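Local atomic coordinates of adhesin (Streptococcus sanguinis SK1 = NCTC 7863, PDB entry 6VT2), a protein that binds sialoglycans through two tandem Siglec-like modules and thereby probably mediates attachment of the streptococcus to glycosylated host surfaces. Residues T4-L10 and F25-D30; I57-N63 and L76-Y81; L256-T262 and T279-I285; Q343-K349 and V372-G376. The contacts are given in a common frame with arbitrary orientation. Residues are numbered along the deposited sequence.

How the contacts relate
From the N terminus, the four contacts come in series; none nests or crosses. Contact 1 closes a 14-residue loop that holds strand 13-17 and joins strands 7-9 and 21-29 of the first Siglec-like module. Contact 2 then closes the non-helical, strand-free excursion between strands 58-61 and 76-83. These two share one antiparallel sheet, because strands 21-29 and 76-83 are neighbours: Val26 pairs with Thr78 and Thr28 with Leu76, with centres about 12 Å apart. Contact 3 is the counterpart of contact 2 in the second Siglec-like module, about 73 Å away between centres. Contact 4, centred about 44 Å from the centre of contact 3, joins a helix start to a turn in the last Rib-like domain.

Contact 1 (T4-L10 and F25-D30); sequences TPPTITL and FVETTD. With CA (calcium ion), chain H.
Strands 7-9 and 25-29 run antiparallel, their axes 4.6 Å apart at closest approach and 159° between directions. Thr7 and Thr29 form a hydrogen-bonded pair (Thr7 N to Thr29 O 2.9 Å, Thr29 N to Thr7 O 2.8 Å), Ile8 and Thr28 a non-hydrogen-bonded pair, and Thr9 and Glu27 a second hydrogen-bonded pair (Thr9 N to Glu27 O 2.8 Å, Glu27 N to Thr9 O 2.9 Å). Before them, Pro5 and Pro6 keep residues 4-6 extended.

Ile8 (chi1 m, chi2 t) and Thr28 (m) face strand 95-104, where both touch Ala102; Ile8 CG2 lies 3.4 Å from Val26 CG1, Leu10 CB 3.8 Å from Val26 CG2, and Pro6 CB 3.4 Å from Thr28 CG2. On the opposite face stand Thr7, Thr9, Glu27 and Thr29, with Glu27 salt-bridged to Arg77. Asp30 (chi1 t) chelates calcium through OD1 at 2.4 Å and OD2 at 2.5 Å, OD2 also being hydrogen-bonded to Ser32, and Thr4 O binds it at 2.5 Å. A water, Asp2 and Asp104 complete the site. The pairing delivers one backbone carbonyl and one bidentate carboxylate to one ion, so calcium ties the N-terminal lead-in to the end of strand 21-29.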
# COMPACT_ATOMS: atom_id res chain seq x y z
N THR A 4 14.20 31.95 55.59
CA THR A 4 13.44 30.81 55.04
C THR A 4 14.21 30.17 53.91
O THR A 4 14.48 30.76 53.12
CB THR A 4 12.11 31.32 54.48
OG1 THR A 4 11.43 31.90 55.60
CG2 THR A 4 11.25 30.21 53.93
N PRO A 5 14.52 28.89 53.89
CA PRO A 5 15.22 28.36 52.74
C PRO A 5 14.34 28.26 51.50
O PRO A 5 13.19 28.41 51.60
CB PRO A 5 15.65 26.99 53.28
CG PRO A 5 14.65 26.62 54.33
CD PRO A 5 14.22 27.93 54.94
N PRO A 6 14.94 28.06 50.31
CA PRO A 6 14.18 27.94 49.10
C PRO A 6 13.23 26.74 49.07
O PRO A 6 13.41 25.86 49.82
CB PRO A 6 15.21 27.74 47.99
CG PRO A 6 16.48 28.27 48.56
CD PRO A 6 16.38 28.00 50.04
N THR A 7 12.24 26.83 48.20
CA THR A 7 11.23 25.80 47.98
C THR A 7 11.65 25.01 46.74
O THR A 7 11.78 25.62 45.72
CB THR A 7 9.84 26.42 47.82
OG1 THR A 7 9.54 27.12 49.02
CG2 THR A 7 8.77 25.39 47.55
N ILE A 8 11.76 23.70 46.89
CA ILE A 8 12.23 22.82 45.82
C ILE A 8 11.09 21.89 45.43
O ILE A 8 10.48 21.26 46.29
CB ILE A 8 13.44 21.99 46.27
CG1 ILE A 8 14.57 22.85 46.78
CG2 ILE A 8 13.95 21.11 45.11
CD1 ILE A 8 15.62 22.09 47.45
N THR A 9 10.87 21.85 44.11
CA THR A 9 9.83 21.02 43.51
C THR A 9 10.49 20.03 42.51
O THR A 9 11.32 20.47 41.77
CB THR A 9 8.72 21.81 42.81
OG1 THR A 9 8.11 22.58 43.84
CG2 THR A 9 7.69 20.91 42.19
N LEU A 10 10.28 18.73 42.72
CA LEU A 10 10.98 17.76 41.83
C LEU A 10 10.21 16.45 41.83
O LEU A 10 9.45 16.25 42.73
CB LEU A 10 12.42 17.58 42.30
CG LEU A 10 12.63 16.65 43.49
CD1 LEU A 10 14.11 16.36 43.63
CD2 LEU A 10 12.06 17.24 44.75
N PHE A 25 13.67 17.88 35.52
CA PHE A 25 13.97 19.23 36.00
C PHE A 25 13.55 19.37 37.45
O PHE A 25 12.59 18.77 37.84
CB PHE A 25 13.32 20.24 35.07
CG PHE A 25 14.03 20.31 33.75
CD1 PHE A 25 15.15 21.11 33.60
CD2 PHE A 25 13.62 19.53 32.69
CE1 PHE A 25 15.82 21.15 32.39
CE2 PHE A 25 14.31 19.57 31.49
CZ PHE A 25 15.40 20.38 31.34
N VAL A 26 14.34 20.13 38.17
CA VAL A 26 14.03 20.46 39.57
C VAL A 26 13.72 21.96 39.50
O VAL A 26 14.30 22.59 38.77
CB VAL A 26 15.22 20.16 40.48
CG1 VAL A 26 15.00 20.76 41.85
CG2 VAL A 26 15.55 18.67 40.54
N GLU A 27 12.70 22.42 40.18
CA GLU A 27 12.33 23.86 40.16
C GLU A 27 12.50 24.38 41.57
O GLU A 27 12.09 23.70 42.46
CB GLU A 27 10.92 24.06 39.62
CG GLU A 27 10.83 23.93 38.11
CD GLU A 27 9.58 24.56 37.54
OE1 GLU A 27 8.60 24.67 38.26
OE2 GLU A 27 9.59 24.96 36.39
N THR A 28 13.14 25.55 41.70
CA THR A 28 13.44 26.11 43.02
C THR A 28 12.94 27.55 43.08
O THR A 28 13.17 28.19 42.20
CB THR A 28 14.92 25.99 43.39
OG1 THR A 28 15.27 24.61 43.32
CG2 THR A 28 15.23 26.48 44.79
N THR A 29 12.19 27.88 44.11
CA THR A 29 11.87 29.39 44.23
C THR A 29 12.26 29.86 45.62
O THR A 29 12.47 29.11 46.45
CB THR A 29 10.37 29.60 44.03
OG1 THR A 29 9.73 28.87 45.06
CG2 THR A 29 9.83 29.08 42.73
N ASP A 30 12.29 31.16 45.80
CA ASP A 30 12.56 31.73 47.13
C ASP A 30 11.88 33.08 47.14
O ASP A 30 12.02 33.74 46.18
CB ASP A 30 14.05 31.82 47.42
CG ASP A 30 14.35 32.19 48.85
OD1 ASP A 30 14.31 31.33 49.64
OD2 ASP A 30 14.71 33.31 49.09
CA CA H . 14.87 32.69 51.50
O HOH W 1 9.65 25.24 43.54
O HOH W 2 12.63 33.33 51.53

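Contact 2 (I57-N63 and L76-Y81); sequences IRYSTDN and LRTRVY
Strands 58-61 and 76-81 are antiparallel at 162°, with axes approaching to 4.6 Å. Arg58 with Tyr81 is a hydrogen-bonded pair (Arg58 N to Tyr81 O and Tyr81 N to Arg58 O, both 2.9 Å), as is Ser60 with Arg79 (Ser60 N to Arg79 O 2.9 Å, Arg79 N to Ser60 O 2.8 Å); Tyr59 and Val80 between them are a non-hydrogen-bonded pair.

Tyr81 (chi1 p, chi2 -76°) folds across the neighbouring strand so that Arg58 CB sits 3.8 Å from its ring centroid, over the face, in a CH-pi contact. Arg58 (m, t, p) carries its guanidinium past the ring, with Tyr81 OH over one face of that group. Arg79, fully extended, leads away to a salt bridge with Glu23, while one water joins Arg79 NH2 to Ser60 OG (chi1 p). Another links Tyr81 OH with Tyr59 O.

The pair lies at one margin of a four-stranded sheet, 7-9, 21-29, 76-83, 58-61, packed against a second sheet in a sandwich consistent with the immunoglobulin-like Siglec fold. Toward that second sheet point Tyr59, Val80, Thr61 and Thr78. Tyr59 (p) touches Val80 CG2 with its CB at 4.1 Å and reaches Val40. Thr61 and Thr78, both m, bring their OG1 atoms to 2.8 Å in a hydrogen bond. Leu76 (t, p) brings its CG within 3.8 Å of Thr61 CG2, and two waters bridge Asp62 to Arg77 O.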
# COMPACT_ATOMS: atom_id res chain seq x y z
N ILE A 57 25.16 10.30 36.91
CA ILE A 57 24.09 11.22 37.26
C ILE A 57 24.72 12.60 37.26
O ILE A 57 25.65 12.87 38.03
CB ILE A 57 23.50 10.90 38.62
CG1 ILE A 57 22.89 9.51 38.63
CG2 ILE A 57 22.43 11.98 38.95
CD1 ILE A 57 22.33 9.13 40.05
N ARG A 58 24.25 13.49 36.39
CA ARG A 58 24.82 14.81 36.20
C ARG A 58 23.72 15.84 36.44
O ARG A 58 22.61 15.53 36.40
CB ARG A 58 25.33 14.91 34.77
CG ARG A 58 26.35 13.83 34.49
CD ARG A 58 26.87 13.89 33.09
NE ARG A 58 27.59 15.13 32.86
CZ ARG A 58 27.92 15.56 31.65
NH1 ARG A 58 27.64 14.83 30.59
NH2 ARG A 58 28.56 16.70 31.49
N TYR A 59 24.15 17.03 36.75
CA TYR A 59 23.19 18.09 36.91
C TYR A 59 23.79 19.43 36.55
O TYR A 59 24.95 19.60 36.65
CB TYR A 59 22.51 18.13 38.27
CG TYR A 59 23.42 18.43 39.41
CD1 TYR A 59 24.25 17.47 39.92
CD2 TYR A 59 23.36 19.65 40.02
CE1 TYR A 59 25.07 17.75 40.99
CE2 TYR A 59 24.16 19.93 41.10
CZ TYR A 59 25.01 18.98 41.60
OH TYR A 59 25.75 19.31 42.68
N SER A 60 22.92 20.35 36.21
CA SER A 60 23.37 21.69 35.84
C SER A 60 22.27 22.69 36.13
O SER A 60 21.15 22.38 35.99
CB SER A 60 23.75 21.74 34.40
OG SER A 60 22.65 21.53 33.60
N THR A 61 22.65 23.87 36.54
CA THR A 61 21.67 24.91 36.73
C THR A 61 22.17 26.20 36.07
O THR A 61 23.09 26.75 36.53
CB THR A 61 21.50 25.21 38.20
OG1 THR A 61 21.24 24.00 38.88
CG2 THR A 61 20.36 26.19 38.42
N ASP A 62 21.51 26.60 35.02
CA ASP A 62 21.84 27.89 34.42
C ASP A 62 21.34 28.95 35.40
O ASP A 62 20.50 28.72 36.18
CB ASP A 62 21.16 27.95 33.06
CG ASP A 62 21.67 26.93 32.06
OD1 ASP A 62 22.59 26.20 32.36
OD2 ASP A 62 21.05 26.82 31.02
N ASN A 63 21.86 30.13 35.28
CA ASN A 63 21.33 31.27 35.98
C ASN A 63 21.43 31.17 37.49
O ASN A 63 20.68 31.82 38.17
CB ASN A 63 19.88 31.51 35.59
CG ASN A 63 19.58 32.98 35.55
OD1 ASN A 63 20.45 33.77 35.27
ND2 ASN A 63 18.33 33.35 35.78
N LEU A 76 13.81 28.83 39.35
CA LEU A 76 15.16 28.44 38.95
C LEU A 76 15.08 26.98 38.50
O LEU A 76 14.60 26.20 39.24
CB LEU A 76 16.07 28.56 40.14
CG LEU A 76 17.49 28.20 39.78
CD1 LEU A 76 18.04 29.14 38.73
CD2 LEU A 76 18.35 28.18 41.01
N ARG A 77 15.58 26.68 37.32
CA ARG A 77 15.47 25.32 36.77
C ARG A 77 16.81 24.57 36.82
O ARG A 77 17.76 25.07 36.33
CB ARG A 77 14.96 25.43 35.35
CG ARG A 77 13.46 25.54 35.44
CD ARG A 77 12.73 25.79 34.19
NE ARG A 77 12.77 24.66 33.31
CZ ARG A 77 12.04 23.59 33.31
NH1 ARG A 77 11.23 23.31 34.30
NH2 ARG A 77 12.19 22.78 32.30
N THR A 78 16.82 23.39 37.41
CA THR A 78 18.05 22.59 37.49
C THR A 78 17.80 21.36 36.65
O THR A 78 16.80 20.77 36.84
CB THR A 78 18.33 22.19 38.93
OG1 THR A 78 18.65 23.36 39.65
CG2 THR A 78 19.46 21.20 39.06
N ARG A 79 18.68 21.08 35.72
CA ARG A 79 18.53 19.90 34.89
C ARG A 79 19.28 18.75 35.56
O ARG A 79 20.39 18.91 35.86
CB ARG A 79 19.16 20.18 33.54
CG ARG A 79 18.98 19.04 32.54
CD ARG A 79 19.94 19.29 31.39
NE ARG A 79 19.75 18.28 30.40
CZ ARG A 79 20.68 17.83 29.63
NH1 ARG A 79 20.39 16.86 28.79
NH2 ARG A 79 21.87 18.34 29.66
N VAL A 80 18.63 17.61 35.74
CA VAL A 80 19.31 16.39 36.23
C VAL A 80 19.24 15.41 35.06
O VAL A 80 18.23 15.29 34.52
CB VAL A 80 18.64 15.85 37.50
CG1 VAL A 80 19.38 14.65 38.03
CG2 VAL A 80 18.56 16.91 38.58
N TYR A 81 20.36 14.86 34.66
CA TYR A 81 20.39 14.10 33.39
C TYR A 81 21.58 13.16 33.41
O TYR A 81 22.41 13.22 34.20
CB TYR A 81 20.56 15.10 32.23
CG TYR A 81 21.86 15.87 32.23
CD1 TYR A 81 22.09 16.92 33.10
CD2 TYR A 81 22.87 15.52 31.38
CE1 TYR A 81 23.31 17.56 33.12
CE2 TYR A 81 24.09 16.13 31.39
CZ TYR A 81 24.31 17.19 32.23
OH TYR A 81 25.52 17.79 32.20
O HOH W 3 26.57 18.92 34.37
O HOH W 4 23.28 20.74 30.98
O HOH W 5 19.32 24.90 33.95
O HOH W 6 18.43 27.69 35.46

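Contact 3 (L256-T262 and T279-I285); sequences LGFTFNT and TTIRGTI
Phe258 lies like a lid over the backbone of residues 283-284, where the absent side chain of Gly283 leaves room. Gly283 CA is 3.5 Å from the Phe258 ring centroid, 12° off the normal, whereas a CB there would collide with Phe258 CG. The ring (chi1 m, chi2 65°) abuts Ile281 CG2 (CD2 at 3.8 Å) and Ile285 CD1 (CZ at 3.6 Å). Leu256 CD1 fills the adjoining hollow, 3.7 Å from Ile285 CD1. Gly257, with positive phi, ends helix 244-255 in a Schellman motif.

Strand 259-261 then runs antiparallel to 279-283 (163°, axes 4.7 Å apart). Thr259 N to Arg282 O and Asn261 N to Thr280 O are 2.8 Å, Arg282 N to Thr259 O and Thr280 N to Asn261 O 2.9 and 2.8 Å. Between them Phe260 (m) spreads its ring over Ile281 CG1, 4.1 Å from centroid to carbon, and meets Tyr250 and Phe240 edge-to-face. Thr262 OG1 and Thr279 OG1 are hydrogen-bonded at 2.8 Å. Largely apolar on the core side, where these hydroxyls satisfy each other, and polar on the Thr259, Asn261, Thr280 and Arg282 side, with Arg282 salt-bridged to Glu221, the pair forms one edge of its Siglec-like sheet while offering water a hydrophilic face.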
# COMPACT_ATOMS: atom_id res chain seq x y z
N LEU A 256 -1.43 -15.54 -33.67
CA LEU A 256 -2.13 -14.43 -34.28
C LEU A 256 -1.48 -13.11 -34.00
O LEU A 256 -1.98 -12.09 -34.49
CB LEU A 256 -3.56 -14.36 -33.74
CG LEU A 256 -4.48 -15.51 -34.03
CD1 LEU A 256 -5.88 -15.24 -33.41
CD2 LEU A 256 -4.57 -15.70 -35.51
N GLY A 257 -0.44 -13.06 -33.19
CA GLY A 257 0.26 -11.84 -32.88
C GLY A 257 -0.15 -11.20 -31.58
O GLY A 257 0.17 -10.04 -31.38
N PHE A 258 -0.81 -11.93 -30.68
CA PHE A 258 -1.16 -11.37 -29.39
C PHE A 258 0.02 -11.37 -28.46
O PHE A 258 0.95 -12.18 -28.59
CB PHE A 258 -2.26 -12.20 -28.75
CG PHE A 258 -3.60 -11.91 -29.30
CD1 PHE A 258 -3.94 -12.19 -30.62
CD2 PHE A 258 -4.56 -11.37 -28.47
CE1 PHE A 258 -5.24 -11.90 -31.07
CE2 PHE A 258 -5.83 -11.10 -28.94
CZ PHE A 258 -6.17 -11.33 -30.26
N THR A 259 -0.05 -10.49 -27.47
CA THR A 259 0.91 -10.47 -26.38
C THR A 259 0.21 -10.64 -25.06
O THR A 259 -0.96 -10.31 -24.92
CB THR A 259 1.73 -9.17 -26.34
OG1 THR A 259 0.86 -8.06 -26.08
CG2 THR A 259 2.48 -8.98 -27.63
N PHE A 260 0.96 -11.19 -24.12
CA PHE A 260 0.52 -11.44 -22.74
C PHE A 260 1.53 -10.74 -21.86
O PHE A 260 2.66 -11.00 -21.94
CB PHE A 260 0.55 -12.92 -22.37
CG PHE A 260 -0.55 -13.73 -22.97
CD1 PHE A 260 -0.60 -13.96 -24.31
CD2 PHE A 260 -1.51 -14.31 -22.17
CE1 PHE A 260 -1.62 -14.70 -24.87
CE2 PHE A 260 -2.52 -15.04 -22.73
CZ PHE A 260 -2.58 -15.21 -24.08
N ASN A 261 1.09 -9.78 -21.13
CA ASN A 261 2.05 -9.07 -20.24
C ASN A 261 1.51 -8.96 -18.77
O ASN A 261 0.31 -8.61 -18.41
CB ASN A 261 2.34 -7.67 -20.77
CG ASN A 261 3.42 -6.98 -19.96
OD1 ASN A 261 3.15 -6.01 -19.29
ND2 ASN A 261 4.65 -7.48 -20.01
N THR A 262 2.30 -9.45 -17.82
CA THR A 262 1.90 -9.45 -16.41
C THR A 262 3.02 -8.77 -15.72
O THR A 262 3.92 -9.31 -15.19
CB THR A 262 1.82 -10.83 -15.81
OG1 THR A 262 0.99 -11.52 -16.71
CG2 THR A 262 1.30 -10.82 -14.40
N THR A 279 -2.86 -9.39 -15.70
CA THR A 279 -2.28 -9.87 -16.95
C THR A 279 -3.09 -9.18 -18.06
O THR A 279 -4.33 -9.21 -18.04
CB THR A 279 -2.39 -11.38 -17.12
OG1 THR A 279 -1.66 -12.08 -16.08
CG2 THR A 279 -1.85 -11.78 -18.48
N THR A 280 -2.41 -8.51 -18.98
CA THR A 280 -3.07 -7.87 -20.12
C THR A 280 -2.76 -8.68 -21.36
O THR A 280 -1.60 -9.02 -21.61
CB THR A 280 -2.60 -6.46 -20.29
OG1 THR A 280 -2.98 -5.71 -19.13
CG2 THR A 280 -3.27 -5.79 -21.47
N ILE A 281 -3.80 -9.05 -22.05
CA ILE A 281 -3.75 -9.74 -23.32
C ILE A 281 -4.11 -8.72 -24.36
O ILE A 281 -5.19 -8.14 -24.30
CB ILE A 281 -4.72 -10.92 -23.34
CG1 ILE A 281 -4.43 -11.93 -22.21
CG2 ILE A 281 -4.63 -11.60 -24.67
CD1 ILE A 281 -5.38 -13.07 -22.13
N ARG A 282 -3.25 -8.53 -25.34
CA ARG A 282 -3.45 -7.53 -26.39
C ARG A 282 -3.30 -8.18 -27.75
O ARG A 282 -2.31 -8.87 -28.01
CB ARG A 282 -2.44 -6.45 -26.18
CG ARG A 282 -2.46 -5.36 -27.28
CD ARG A 282 -1.39 -4.32 -27.04
NE ARG A 282 -1.47 -3.38 -28.15
CZ ARG A 282 -0.75 -2.27 -28.25
NH1 ARG A 282 -0.94 -1.49 -29.33
NH2 ARG A 282 0.16 -1.96 -27.29
N GLY A 283 -4.21 -7.87 -28.64
CA GLY A 283 -4.02 -8.30 -30.00
C GLY A 283 -5.24 -8.03 -30.84
O GLY A 283 -6.24 -7.50 -30.36
N THR A 284 -5.19 -8.51 -32.08
CA THR A 284 -6.25 -8.36 -33.05
C THR A 284 -6.64 -9.72 -33.58
O THR A 284 -5.80 -10.43 -34.12
CB THR A 284 -5.80 -7.46 -34.19
OG1 THR A 284 -5.41 -6.18 -33.67
CG2 THR A 284 -6.96 -7.21 -35.19
N ILE A 285 -7.90 -10.05 -33.48
CA ILE A 285 -8.43 -11.17 -34.23
C ILE A 285 -8.58 -10.72 -35.67
O ILE A 285 -9.40 -9.83 -35.95
CB ILE A 285 -9.76 -11.61 -33.65
CG1 ILE A 285 -9.64 -12.09 -32.22
CG2 ILE A 285 -10.38 -12.74 -34.52
CD1 ILE A 285 -8.70 -13.24 -31.96
O HOH W 7 -2.57 -9.47 -32.77
O HOH W 8 -3.96 -9.88 -36.11
O HOH W 9 -0.20 -7.53 -23.53
O HOH W 10 -1.15 -6.00 -17.05

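Contact 4 (Q343-K349 and V372-G376); sequences QLSTSEK and VNNDG
One side-chain oxygen, Asn374 OD1, collects two donors from the opposite segment: Lys349 NZ at 2.6 Å and Gln343 NE2 at 3.0 Å. Gln343 NE2 also donates to its own neighbour Leu344 O at 3.1 Å. Backbone reinforces the join, with Leu344 N bonded to Asn374 O at 2.9 Å. Asn374 occupies a type I turn, Asn373 to Gly376, closed by Gly376 N to Asn373 O at 2.8 Å. Gly376 has positive phi, and Leu344 CD2 packs 3.5 Å from its CA. Lys349, all trans beyond chi1 m, stretches along the turn and lays its CG 3.7 Å from Val372 CG1. Ser345 and Glu348 form a capping box: Glu348 N to Ser345 OG is 3.1 Å, Ser345 N to Glu348 OE2 2.9 Å. The contact thus sets the capped start of helix 346-360 against the turn joining strands 369-372 and 378-381 in the Rib-like domain, with Leu344 wedged between that turn, Ile352 of the helix and Val338 of strand 336-338.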
# COMPACT_ATOMS: atom_id res chain seq x y z
N GLN A 343 -35.63 2.81 -59.22
CA GLN A 343 -34.37 2.76 -59.93
C GLN A 343 -33.74 4.14 -59.83
O GLN A 343 -34.05 5.05 -60.61
CB GLN A 343 -34.53 2.34 -61.38
CG GLN A 343 -33.23 2.30 -62.14
CD GLN A 343 -32.28 1.25 -61.55
OE1 GLN A 343 -32.53 0.06 -61.69
NE2 GLN A 343 -31.23 1.71 -60.87
N LEU A 344 -32.80 4.28 -58.91
CA LEU A 344 -32.11 5.54 -58.78
C LEU A 344 -31.12 5.67 -59.92
O LEU A 344 -30.62 4.73 -60.37
CB LEU A 344 -31.34 5.54 -57.46
CG LEU A 344 -32.10 6.16 -56.30
CD1 LEU A 344 -33.34 5.36 -56.01
CD2 LEU A 344 -31.19 6.26 -55.09
N SER A 345 -30.84 6.89 -60.26
CA SER A 345 -29.79 7.22 -61.19
C SER A 345 -28.46 7.20 -60.47
O SER A 345 -28.37 7.32 -59.24
CB SER A 345 -30.03 8.58 -61.80
OG SER A 345 -30.01 9.57 -60.81
N THR A 346 -27.40 7.20 -61.26
CA THR A 346 -26.07 7.33 -60.69
C THR A 346 -25.93 8.61 -59.89
O THR A 346 -25.40 8.59 -58.76
CB THR A 346 -25.05 7.23 -61.83
OG1 THR A 346 -25.19 5.97 -62.46
CG2 THR A 346 -23.63 7.36 -61.30
N SER A 347 -26.45 9.73 -60.40
CA SER A 347 -26.30 10.95 -59.63
C SER A 347 -27.06 10.87 -58.30
O SER A 347 -26.60 11.42 -57.28
CB SER A 347 -26.73 12.18 -60.43
OG SER A 347 -28.08 12.07 -60.80
N GLU A 348 -28.24 10.24 -58.30
CA GLU A 348 -28.97 10.14 -57.05
C GLU A 348 -28.23 9.27 -56.05
O GLU A 348 -28.16 9.59 -54.86
CB GLU A 348 -30.36 9.62 -57.33
CG GLU A 348 -31.30 10.67 -58.00
CD GLU A 348 -32.45 10.02 -58.77
OE1 GLU A 348 -33.34 10.78 -59.26
OE2 GLU A 348 -32.55 8.77 -58.83
N LYS A 349 -27.66 8.17 -56.53
CA LYS A 349 -26.86 7.30 -55.66
C LYS A 349 -25.67 8.05 -55.11
O LYS A 349 -25.35 7.92 -53.93
CB LYS A 349 -26.41 6.08 -56.44
CG LYS A 349 -27.48 5.11 -56.76
CD LYS A 349 -26.98 3.92 -57.63
CE LYS A 349 -28.06 2.93 -57.83
NZ LYS A 349 -27.58 1.85 -58.70
N VAL A 372 -24.80 2.14 -52.44
CA VAL A 372 -26.17 2.58 -52.62
C VAL A 372 -26.83 1.66 -53.65
O VAL A 372 -26.39 1.54 -54.80
CB VAL A 372 -26.22 4.04 -53.05
CG1 VAL A 372 -27.69 4.50 -53.07
CG2 VAL A 372 -25.39 4.92 -52.10
N ASN A 373 -27.82 0.94 -53.21
CA ASN A 373 -28.54 0.01 -54.05
C ASN A 373 -29.51 0.75 -54.96
O ASN A 373 -29.74 1.96 -54.84
CB ASN A 373 -29.21 -0.97 -53.14
CG ASN A 373 -28.16 -1.67 -52.24
OD1 ASN A 373 -27.21 -2.20 -52.76
ND2 ASN A 373 -28.30 -1.59 -50.92
N ASN A 374 -30.06 -0.02 -55.90
CA ASN A 374 -30.89 0.59 -56.92
C ASN A 374 -32.11 1.25 -56.33
O ASN A 374 -32.60 2.22 -56.92
CB ASN A 374 -31.33 -0.43 -57.94
CG ASN A 374 -30.24 -0.78 -58.89
OD1 ASN A 374 -29.41 0.04 -59.24
ND2 ASN A 374 -30.25 -2.02 -59.35
N ASP A 375 -32.59 0.78 -55.17
CA ASP A 375 -33.72 1.39 -54.48
C ASP A 375 -33.31 2.48 -53.50
O ASP A 375 -34.17 3.06 -52.80
CB ASP A 375 -34.56 0.33 -53.78
CG ASP A 375 -33.83 -0.37 -52.61
OD1 ASP A 375 -32.68 -0.02 -52.31
OD2 ASP A 375 -34.41 -1.28 -52.00
N GLY A 376 -32.04 2.79 -53.43
CA GLY A 376 -31.58 3.87 -52.59
C GLY A 376 -31.27 3.46 -51.15
O GLY A 376 -30.78 4.30 -50.39